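Local coordinates for protein interleukin-1beta (Gallus gallus, PDB 2WRY) that probably acts as a secreted pro-inflammatory cytokine of the interleukin-1 family, binding the interleukin-1 receptor through its mature beta-trefoil domain, at residues 63-68 with 110-115; 6-11 with 48-53; 121-126 with 155-160. One frame throughout, in Å; residues are numbered along the deposited sequence.

Overall arrangement
Three antiparallel pairings, all partly buried, tie together the large curled sheet of this beta-trefoil. Contact 2 lies farthest out, about 14 Å from the chain centre to its own, and carries exposed residues: a regular strand pair broken by a bulge, with Arg-8 beside Leu-50 on one face, Ser-9 beside Ala-49 on the other, and an edge-to-face tyrosine pair at the bulge end. Contact 1 adjoins it through neighbouring strands 45-53 and 66-71; here a loop runs into a short pair. Contact 3, the most central at about 7 Å, has no exposed residue among those that touch and rests on a single bridge, two waters and apolar groups. Neighbouring strands 110-115 and 120-125 join contacts 1 and 3.

Contact 1: 63-68 with 110-115; sequences GQMPVA and FYRLDS
Gly-63 touches Tyr-111 and Leu-113 where a loop runs into an antiparallel strand pair of the beta-trefoil; its O lies 3.5 Å from Tyr-111 CB. Gln-64 then lays its side chain beside the Tyr-111 ring, pointing the same way, with OE1 at the ring edge, 3.5 Å from CE1, and the amide plane turned 44° from the ring. Met-65 accepts the first backbone bond, from Arg-112 N to its O, and its side chain runs alongside that of Arg-112. Pro-66 and Tyr-111 form a non-hydrogen-bonded pair, Pro-66 CB resting 3.8 Å from Tyr-111 CE1. Val-67 and Phe-110 make the hydrogen-bonded pair that follows, each N donating to the other's O at 2.8 Å, while Val-67 CG1 faces Arg-112 CB. On the second strand Arg-112 NE gives Asp-114 OD1 a nearly straight, salt-bridging hydrogen bond (2.9 Å, 174°), entering on the syn side and lying in the guanidinium plane. Thr-121 also bonds OD1, and Phe-12 makes a cation-pi contact with the guanidinium. The extended Arg-112 chain, with CG anti to the backbone N (chi1 176°), passes the methionine methyl, Met-65 CE sitting 3.8 Å from Arg-112 CD.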
loop_
_atom_site.group_PDB
_atom_site.type_symbol
_atom_site.label_atom_id
_atom_site.label_comp_id
_atom_site.label_asym_id
_atom_site.label_seq_id
_atom_site.Cartn_x
_atom_site.Cartn_y
_atom_site.Cartn_z
ATOM N N GLY A 63 -9.892 -9.421 -5.674
ATOM C CA GLY A 63 -9.583 -10.723 -5.071
ATOM C C GLY A 63 -9.471 -10.626 -3.558
ATOM O O GLY A 63 -8.517 -10.037 -3.020
ATOM N N GLN A 64 -10.438 -11.231 -2.869
ATOM C CA GLN A 64 -10.618 -11.014 -1.431
ATOM C C GLN A 64 -9.515 -11.490 -0.469
ATOM O O GLN A 64 -9.338 -12.682 -0.219
ATOM C CB GLN A 64 -12.009 -11.438 -0.970
ATOM C CG GLN A 64 -13.068 -10.411 -1.337
ATOM C CD GLN A 64 -13.956 -10.053 -0.164
ATOM O OE1 GLN A 64 -14.236 -8.875 0.085
ATOM N NE2 GLN A 64 -14.396 -11.070 0.572
ATOM N N MET A 65 -8.764 -10.507 0.007
ATOM C CA MET A 65 -8.029 -10.501 1.261
ATOM C C MET A 65 -7.977 -8.996 1.473
ATOM O O MET A 65 -7.033 -8.343 1.042
ATOM C CB MET A 65 -6.589 -10.983 1.110
ATOM C CG MET A 65 -6.302 -12.424 1.472
ATOM S SD MET A 65 -4.508 -12.699 1.371
ATOM C CE MET A 65 -3.972 -12.053 2.960
ATOM N N PRO A 66 -9.010 -8.437 2.121
ATOM C CA PRO A 66 -9.035 -6.988 2.296
ATOM C C PRO A 66 -8.106 -6.606 3.451
ATOM O O PRO A 66 -8.139 -7.263 4.506
ATOM C CB PRO A 66 -10.503 -6.692 2.628
ATOM C CG PRO A 66 -11.074 -8.000 3.192
ATOM C CD PRO A 66 -10.152 -9.125 2.750
ATOM N N VAL A 67 -7.261 -5.603 3.231
ATOM C CA VAL A 67 -6.263 -5.199 4.223
ATOM C C VAL A 67 -6.184 -3.686 4.338
ATOM O O VAL A 67 -6.551 -2.968 3.400
ATOM C CB VAL A 67 -4.832 -5.729 3.877
ATOM C CG1 VAL A 67 -4.795 -7.245 3.836
ATOM C CG2 VAL A 67 -4.309 -5.149 2.519
ATOM N N ALA A 68 -5.703 -3.198 5.496
ATOM C CA ALA A 68 -5.249 -1.804 5.589
ATOM C C ALA A 68 -3.731 -1.866 5.711
ATOM O O ALA A 68 -3.198 -2.827 6.287
ATOM C CB ALA A 68 -5.852 -1.084 6.787
ATOM N N PHE A 110 -7.463 -2.049 0.869
ATOM C CA PHE A 110 -6.894 -2.569 -0.384
ATOM C C PHE A 110 -7.136 -4.051 -0.421
ATOM O O PHE A 110 -7.193 -4.695 0.622
ATOM C CB PHE A 110 -5.380 -2.311 -0.450
ATOM C CG PHE A 110 -5.024 -0.841 -0.428
ATOM C CD1 PHE A 110 -5.006 -0.123 0.776
ATOM C CD2 PHE A 110 -4.722 -0.163 -1.614
ATOM C CE1 PHE A 110 -4.671 1.256 0.793
ATOM C CE2 PHE A 110 -4.402 1.217 -1.621
ATOM C CZ PHE A 110 -4.392 1.932 -0.399
ATOM N N TYR A 111 -7.291 -4.614 -1.621
ATOM C CA TYR A 111 -7.248 -6.067 -1.747
ATOM C C TYR A 111 -5.842 -6.523 -2.041
ATOM O O TYR A 111 -5.198 -6.076 -3.002
ATOM C CB TYR A 111 -8.217 -6.532 -2.821
ATOM C CG TYR A 111 -9.650 -6.259 -2.415
ATOM C CD1 TYR A 111 -10.272 -7.048 -1.441
ATOM C CD2 TYR A 111 -10.377 -5.221 -2.983
ATOM C CE1 TYR A 111 -11.587 -6.831 -1.061
ATOM C CE2 TYR A 111 -11.719 -4.980 -2.580
ATOM C CZ TYR A 111 -12.298 -5.804 -1.622
ATOM O OH TYR A 111 -13.613 -5.615 -1.191
ATOM N N ARG A 112 -5.343 -7.355 -1.137
ATOM C CA ARG A 112 -4.038 -7.956 -1.294
ATOM C C ARG A 112 -4.205 -9.119 -2.264
ATOM O O ARG A 112 -4.954 -10.065 -1.977
ATOM C CB ARG A 112 -3.554 -8.493 0.045
ATOM C CG ARG A 112 -2.237 -9.211 -0.102
ATOM C CD ARG A 112 -1.602 -9.593 1.232
ATOM N NE ARG A 112 -0.494 -10.530 1.004
ATOM C CZ ARG A 112 0.418 -10.850 1.923
ATOM N NH1 ARG A 112 0.377 -10.298 3.140
ATOM N NH2 ARG A 112 1.386 -11.716 1.624
ATOM N N LEU A 113 -3.526 -9.037 -3.405
ATOM C CA LEU A 113 -3.688 -10.051 -4.453
ATOM C C LEU A 113 -2.383 -10.812 -4.567
ATOM O O LEU A 113 -1.422 -10.323 -5.156
ATOM C CB LEU A 113 -4.070 -9.379 -5.781
ATOM C CG LEU A 113 -5.280 -8.435 -5.714
ATOM C CD1 LEU A 113 -5.385 -7.656 -7.004
ATOM C CD2 LEU A 113 -6.523 -9.242 -5.500
ATOM N N ASP A 114 -2.345 -12.001 -3.977
ATOM C CA ASP A 114 -1.133 -12.800 -4.012
ATOM C C ASP A 114 -1.109 -13.759 -5.197
ATOM O O ASP A 114 -2.151 -14.320 -5.586
ATOM C CB ASP A 114 -1.014 -13.634 -2.750
ATOM C CG ASP A 114 -0.655 -12.807 -1.518
ATOM O OD1 ASP A 114 -0.117 -11.673 -1.639
ATOM O OD2 ASP A 114 -0.891 -13.334 -0.405
ATOM N N SER A 115 0.085 -13.938 -5.746
ATOM C CA SER A 115 0.344 -14.929 -6.781
ATOM C C SER A 115 1.203 -15.950 -6.053
ATOM O O SER A 115 2.436 -15.806 -5.998
ATOM C CB SER A 115 1.071 -14.286 -7.954
ATOM O OG SER A 115 0.184 -13.399 -8.650
#

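Contact 2: 6-11 with 48-53; sequences YTRSQS and IALYRP
A classic beta bulge marks this antiparallel pair of strands 4-16 and 45-53: Thr-7 and Arg-8 both face Leu-50. Leu-50 O takes Thr-7 N at 2.7 Å and Thr-7 OG1 at 2.9 Å, the hydroxyl standing above the carbonyl plane while the amide comes in nearly along the C=O axis; Arg-8 N adds only a weak bond. Thr-7 OG1 reaches that oxygen from between its own N and carbonyl carbon (chi1 69°). Beyond the bulge regular pairing resumes, Leu-50 N bonding Arg-8 O and Gln-10 exchanging two bonds with Ile-48. Leu-50 CD2 lies over one guanidinium face of Arg-8, toward its rim, 3.6 Å from NH2. Around Ala-49, Tyr-6 CE2 touches CB at 3.6 Å, and Tyr-6 OH shares a hydrogen bond with Ser-9 OG. Tyr-6 turns its edge to the face of Tyr-51 in a T-shaped stack, centroids 5.8 Å apart and planes at 87°. Tyr-51 OH also bonds Met-97 O, so an alanine here would probably leave that carbonyl without its mate and the Tyr-6 edge without its aromatic face. Two residues set against one, shifting the register by one, are the signature of the beta bulge.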
loop_
_atom_site.group_PDB
_atom_site.type_symbol
_atom_site.label_atom_id
_atom_site.label_comp_id
_atom_site.label_asym_id
_atom_site.label_seq_id
_atom_site.Cartn_x
_atom_site.Cartn_y
_atom_site.Cartn_z
ATOM N N TYR A 6 -11.778 -5.826 11.514
ATOM C CA TYR A 6 -10.368 -6.132 11.736
ATOM C C TYR A 6 -10.212 -7.515 12.343
ATOM O O TYR A 6 -10.950 -7.878 13.254
ATOM C CB TYR A 6 -9.840 -5.101 12.729
ATOM C CG TYR A 6 -8.399 -5.228 13.144
ATOM C CD1 TYR A 6 -8.029 -6.032 14.217
ATOM C CD2 TYR A 6 -7.415 -4.452 12.552
ATOM C CE1 TYR A 6 -6.698 -6.116 14.628
ATOM C CE2 TYR A 6 -6.093 -4.522 12.947
ATOM C CZ TYR A 6 -5.736 -5.358 13.999
ATOM O OH TYR A 6 -4.434 -5.418 14.411
ATOM N N THR A 7 -9.237 -8.283 11.852
ATOM C CA THR A 7 -8.913 -9.567 12.481
ATOM C C THR A 7 -7.545 -9.568 13.183
ATOM O O THR A 7 -7.441 -9.958 14.357
ATOM C CB THR A 7 -9.066 -10.765 11.484
ATOM O OG1 THR A 7 -8.066 -10.700 10.482
ATOM C CG2 THR A 7 -10.360 -10.685 10.800
ATOM N N ARG A 8 -6.500 -9.137 12.490
ATOM C CA ARG A 8 -5.164 -9.141 13.080
ATOM C C ARG A 8 -4.230 -8.369 12.199
ATOM O O ARG A 8 -4.557 -8.139 11.031
ATOM C CB ARG A 8 -4.636 -10.567 13.233
ATOM C CG ARG A 8 -4.518 -11.314 11.933
ATOM C CD ARG A 8 -3.936 -12.699 12.198
ATOM N NE ARG A 8 -3.946 -13.511 10.984
ATOM C CZ ARG A 8 -4.981 -14.244 10.580
ATOM N NH1 ARG A 8 -6.105 -14.273 11.300
ATOM N NH2 ARG A 8 -4.888 -14.949 9.454
ATOM N N SER A 9 -3.089 -7.972 12.752
ATOM C CA SER A 9 -2.023 -7.368 11.956
ATOM C C SER A 9 -0.780 -8.212 11.951
ATOM O O SER A 9 -0.493 -8.945 12.922
ATOM C CB SER A 9 -1.628 -5.988 12.467
ATOM O OG SER A 9 -2.683 -5.098 12.260
ATOM N N GLN A 10 -0.041 -8.084 10.854
ATOM C CA GLN A 10 1.258 -8.710 10.702
ATOM C C GLN A 10 2.218 -7.769 10.013
ATOM O O GLN A 10 1.841 -7.080 9.050
ATOM C CB GLN A 10 1.139 -10.027 9.923
ATOM C CG GLN A 10 2.428 -10.843 9.909
ATOM C CD GLN A 10 2.235 -12.197 9.263
ATOM O OE1 GLN A 10 1.094 -12.645 9.058
ATOM N NE2 GLN A 10 3.349 -12.878 8.952
ATOM N N SER A 11 3.451 -7.723 10.499
ATOM C CA SER A 11 4.436 -6.815 9.955
ATOM C C SER A 11 5.171 -7.514 8.829
ATOM O O SER A 11 5.567 -8.692 8.964
ATOM C CB SER A 11 5.415 -6.383 11.051
ATOM O OG SER A 11 4.716 -5.761 12.123
ATOM N N ILE A 48 0.419 -4.828 8.146
ATOM C CA ILE A 48 -0.734 -5.157 7.308
ATOM C C ILE A 48 -1.880 -5.678 8.153
ATOM O O ILE A 48 -1.795 -6.766 8.744
ATOM C CB ILE A 48 -0.373 -6.153 6.186
ATOM C CG1 ILE A 48 0.770 -5.558 5.343
ATOM C CG2 ILE A 48 -1.634 -6.455 5.340
ATOM C CD1 ILE A 48 1.122 -6.352 4.087
ATOM N N ALA A 49 -2.931 -4.869 8.264
ATOM C CA ALA A 49 -4.105 -5.271 9.052
ATOM C C ALA A 49 -5.029 -6.068 8.158
ATOM O O ALA A 49 -5.527 -5.551 7.143
ATOM C CB ALA A 49 -4.849 -4.055 9.559
ATOM N N LEU A 50 -5.256 -7.319 8.521
ATOM C CA LEU A 50 -6.188 -8.146 7.779
ATOM C C LEU A 50 -7.611 -7.981 8.283
ATOM O O LEU A 50 -7.849 -8.009 9.495
ATOM C CB LEU A 50 -5.732 -9.617 7.848
ATOM C CG LEU A 50 -6.548 -10.705 7.166
ATOM C CD1 LEU A 50 -6.589 -10.464 5.664
ATOM C CD2 LEU A 50 -5.970 -12.096 7.537
ATOM N N TYR A 51 -8.548 -7.822 7.348
ATOM C CA TYR A 51 -9.972 -7.680 7.658
ATOM C C TYR A 51 -10.760 -8.886 7.162
ATOM O O TYR A 51 -10.332 -9.568 6.220
ATOM C CB TYR A 51 -10.514 -6.378 7.021
ATOM C CG TYR A 51 -10.035 -5.151 7.771
ATOM C CD1 TYR A 51 -10.865 -4.512 8.716
ATOM C CD2 TYR A 51 -8.745 -4.646 7.573
ATOM C CE1 TYR A 51 -10.395 -3.402 9.448
ATOM C CE2 TYR A 51 -8.282 -3.546 8.282
ATOM C CZ TYR A 51 -9.113 -2.931 9.215
ATOM O OH TYR A 51 -8.610 -1.853 9.907
ATOM N N ARG A 52 -11.886 -9.148 7.813
ATOM C CA ARG A 52 -12.908 -10.072 7.319
ATOM C C ARG A 52 -14.132 -9.281 6.841
ATOM O O ARG A 52 -14.605 -8.399 7.557
ATOM C CB ARG A 52 -13.330 -11.035 8.428
ATOM C CG ARG A 52 -12.283 -12.087 8.799
ATOM C CD ARG A 52 -12.798 -13.024 9.914
ATOM N NE ARG A 52 -11.733 -13.873 10.452
ATOM C CZ ARG A 52 -11.433 -14.028 11.742
ATOM N NH1 ARG A 52 -12.115 -13.404 12.703
ATOM N NH2 ARG A 52 -10.450 -14.839 12.081
ATOM N N PRO A 53 -14.668 -9.602 5.643
ATOM C CA PRO A 53 -15.901 -8.937 5.182
ATOM C C PRO A 53 -17.091 -9.244 6.096
ATOM O O PRO A 53 -17.159 -10.331 6.675
ATOM C CB PRO A 53 -16.141 -9.546 3.786
ATOM C CG PRO A 53 -14.841 -10.144 3.391
ATOM C CD PRO A 53 -14.178 -10.585 4.660
#

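Contact 3: 121-126 with 155-160; sequences TRFESA and ATYKLS
This is a single antiparallel bridge between strands 120-125 and 157-160, near the middle of the beta-trefoil, where the short strand axes diverge at 104°. Thr-121 and Tyr-157 form the one hydrogen-bonded pair, each N giving to the other's O at 2.9 Å; the bond into Thr-121 O lies in its carbonyl plane. On either side of the bridge a water takes over from direct pairing. One donates to Thr-121 OG1, which also hydrogen-bonds Asp-114 OD1 of strand 110-115, and accepts from Leu-159 N at 2.9 Å. The other accepts from Phe-123 N and links it to Ala-155 O, both at 2.8 Å, at the edge of the Tyr-157 ring. Apolar groups meet beside the bridge: Phe-123 CZ touches Leu-159 CD1 tip to tip at 4.0 Å, and Tyr-157 CD2 comes to the Phe-123 edge, 4.1 Å from CD2. Thr-121 CG2, anti to its backbone N, sits over one face of the Phe-123 ring, toward its rim, 3.7 Å above the plane. Arg-122 CG passes 3.3 Å from Ala-155 O, while its guanidinium makes a cation-pi contact with Phe-132. Strand 110-115 flanks strand 120-125, Arg-112 touching Thr-121 and Leu-159, and strand 4-16 meets Tyr-157 through Ile-14.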
loop_
_atom_site.group_PDB
_atom_site.type_symbol
_atom_site.label_atom_id
_atom_site.label_comp_id
_atom_site.label_asym_id
_atom_site.label_seq_id
_atom_site.Cartn_x
_atom_site.Cartn_y
_atom_site.Cartn_z
ATOM N N THR A 121 2.924 -9.982 -5.008
ATOM C CA THR A 121 1.676 -9.431 -4.515
ATOM C C THR A 121 1.385 -8.120 -5.244
ATOM O O THR A 121 2.319 -7.364 -5.536
ATOM C CB THR A 121 1.834 -9.105 -2.989
ATOM O OG1 THR A 121 2.188 -10.302 -2.276
ATOM C CG2 THR A 121 0.567 -8.465 -2.377
ATOM N N ARG A 122 0.100 -7.861 -5.521
ATOM C CA ARG A 122 -0.354 -6.529 -5.957
ATOM C C ARG A 122 -1.376 -6.061 -4.924
ATOM O O ARG A 122 -1.973 -6.882 -4.190
ATOM C CB ARG A 122 -0.944 -6.561 -7.373
ATOM C CG ARG A 122 -0.002 -7.152 -8.385
ATOM C CD ARG A 122 -0.364 -6.785 -9.807
ATOM N NE ARG A 122 -1.688 -7.236 -10.183
ATOM C CZ ARG A 122 -2.325 -6.890 -11.319
ATOM N NH1 ARG A 122 -1.748 -6.123 -12.233
ATOM N NH2 ARG A 122 -3.536 -7.335 -11.528
ATOM N N PHE A 123 -1.564 -4.748 -4.865
ATOM C CA PHE A 123 -2.545 -4.159 -3.942
ATOM C C PHE A 123 -3.516 -3.287 -4.702
ATOM O O PHE A 123 -3.107 -2.262 -5.251
ATOM C CB PHE A 123 -1.836 -3.305 -2.874
ATOM C CG PHE A 123 -1.001 -4.095 -1.926
ATOM C CD1 PHE A 123 -1.584 -4.770 -0.867
ATOM C CD2 PHE A 123 0.371 -4.095 -2.064
ATOM C CE1 PHE A 123 -0.801 -5.498 0.023
ATOM C CE2 PHE A 123 1.184 -4.831 -1.182
ATOM C CZ PHE A 123 0.598 -5.515 -0.126
ATOM N N GLU A 124 -4.776 -3.710 -4.743
ATOM C CA GLU A 124 -5.816 -2.969 -5.459
ATOM C C GLU A 124 -6.662 -2.170 -4.481
ATOM O O GLU A 124 -7.121 -2.719 -3.482
ATOM C CB GLU A 124 -6.716 -3.938 -6.229
ATOM C CG GLU A 124 -7.774 -3.207 -7.089
ATOM C CD GLU A 124 -8.623 -4.157 -7.913
ATOM O OE1 GLU A 124 -8.474 -5.402 -7.766
ATOM O OE2 GLU A 124 -9.459 -3.658 -8.706
ATOM N N SER A 125 -6.861 -0.893 -4.769
ATOM C CA SER A 125 -7.753 -0.077 -3.920
ATOM C C SER A 125 -9.185 -0.594 -3.903
ATOM O O SER A 125 -9.764 -0.857 -4.961
ATOM C CB SER A 125 -7.746 1.378 -4.405
ATOM O OG SER A 125 -8.664 2.135 -3.651
ATOM N N ALA A 126 -9.782 -0.667 -2.712
ATOM C CA ALA A 126 -11.211 -0.975 -2.606
ATOM C C ALA A 126 -12.079 0.240 -2.939
ATOM O O ALA A 126 -13.209 0.077 -3.455
ATOM C CB ALA A 126 -11.574 -1.511 -1.206
ATOM N N ALA A 155 3.873 -2.416 -10.217
ATOM C CA ALA A 155 2.742 -2.595 -9.297
ATOM C C ALA A 155 2.806 -3.984 -8.633
ATOM O O ALA A 155 1.829 -4.445 -8.072
ATOM C CB ALA A 155 1.385 -2.378 -10.013
ATOM N N THR A 156 3.987 -4.593 -8.683
ATOM C CA THR A 156 4.224 -5.955 -8.200
ATOM C C THR A 156 5.310 -5.899 -7.129
ATOM O O THR A 156 6.376 -5.270 -7.345
ATOM C CB THR A 156 4.696 -6.893 -9.362
ATOM O OG1 THR A 156 3.721 -6.888 -10.426
ATOM C CG2 THR A 156 4.888 -8.330 -8.856
ATOM N N TYR A 157 5.029 -6.580 -6.013
ATOM C CA TYR A 157 5.867 -6.523 -4.793
ATOM C C TYR A 157 6.201 -7.904 -4.295
ATOM O O TYR A 157 5.528 -8.890 -4.604
ATOM C CB TYR A 157 5.134 -5.730 -3.667
ATOM C CG TYR A 157 4.774 -4.339 -4.112
ATOM C CD1 TYR A 157 5.703 -3.271 -4.028
ATOM C CD2 TYR A 157 3.546 -4.104 -4.720
ATOM C CE1 TYR A 157 5.390 -1.988 -4.530
ATOM C CE2 TYR A 157 3.228 -2.840 -5.223
ATOM C CZ TYR A 157 4.136 -1.799 -5.138
ATOM O OH TYR A 157 3.767 -0.558 -5.625
ATOM N N LYS A 158 7.244 -7.954 -3.487
ATOM C CA LYS A 158 7.534 -9.167 -2.747
ATOM C C LYS A 158 7.519 -8.809 -1.276
ATOM O O LYS A 158 8.278 -7.947 -0.854
ATOM C CB LYS A 158 8.884 -9.719 -3.168
ATOM C CG LYS A 158 8.844 -10.332 -4.558
ATOM C CD LYS A 158 10.015 -11.267 -4.822
ATOM C CE LYS A 158 9.625 -12.237 -5.923
ATOM N NZ LYS A 158 10.592 -13.364 -6.106
ATOM N N LEU A 159 6.646 -9.471 -0.524
ATOM C CA LEU A 159 6.513 -9.265 0.914
ATOM C C LEU A 159 7.208 -10.389 1.669
ATOM O O LEU A 159 7.236 -11.551 1.224
ATOM C CB LEU A 159 5.037 -9.253 1.306
ATOM C CG LEU A 159 4.099 -8.146 0.851
ATOM C CD1 LEU A 159 2.690 -8.604 1.173
ATOM C CD2 LEU A 159 4.393 -6.853 1.559
ATOM N N SER A 160 7.796 -10.045 2.798
ATOM C CA SER A 160 8.366 -11.081 3.642
ATOM C C SER A 160 8.121 -10.794 5.120
ATOM O O SER A 160 8.364 -9.690 5.593
ATOM C CB SER A 160 9.846 -11.249 3.337
ATOM O OG SER A 160 10.541 -10.029 3.181
HETATM O O HOH W 1 4.723 -11.256 -1.647
HETATM O O HOH W 2 -0.122 -3.127 -6.629
#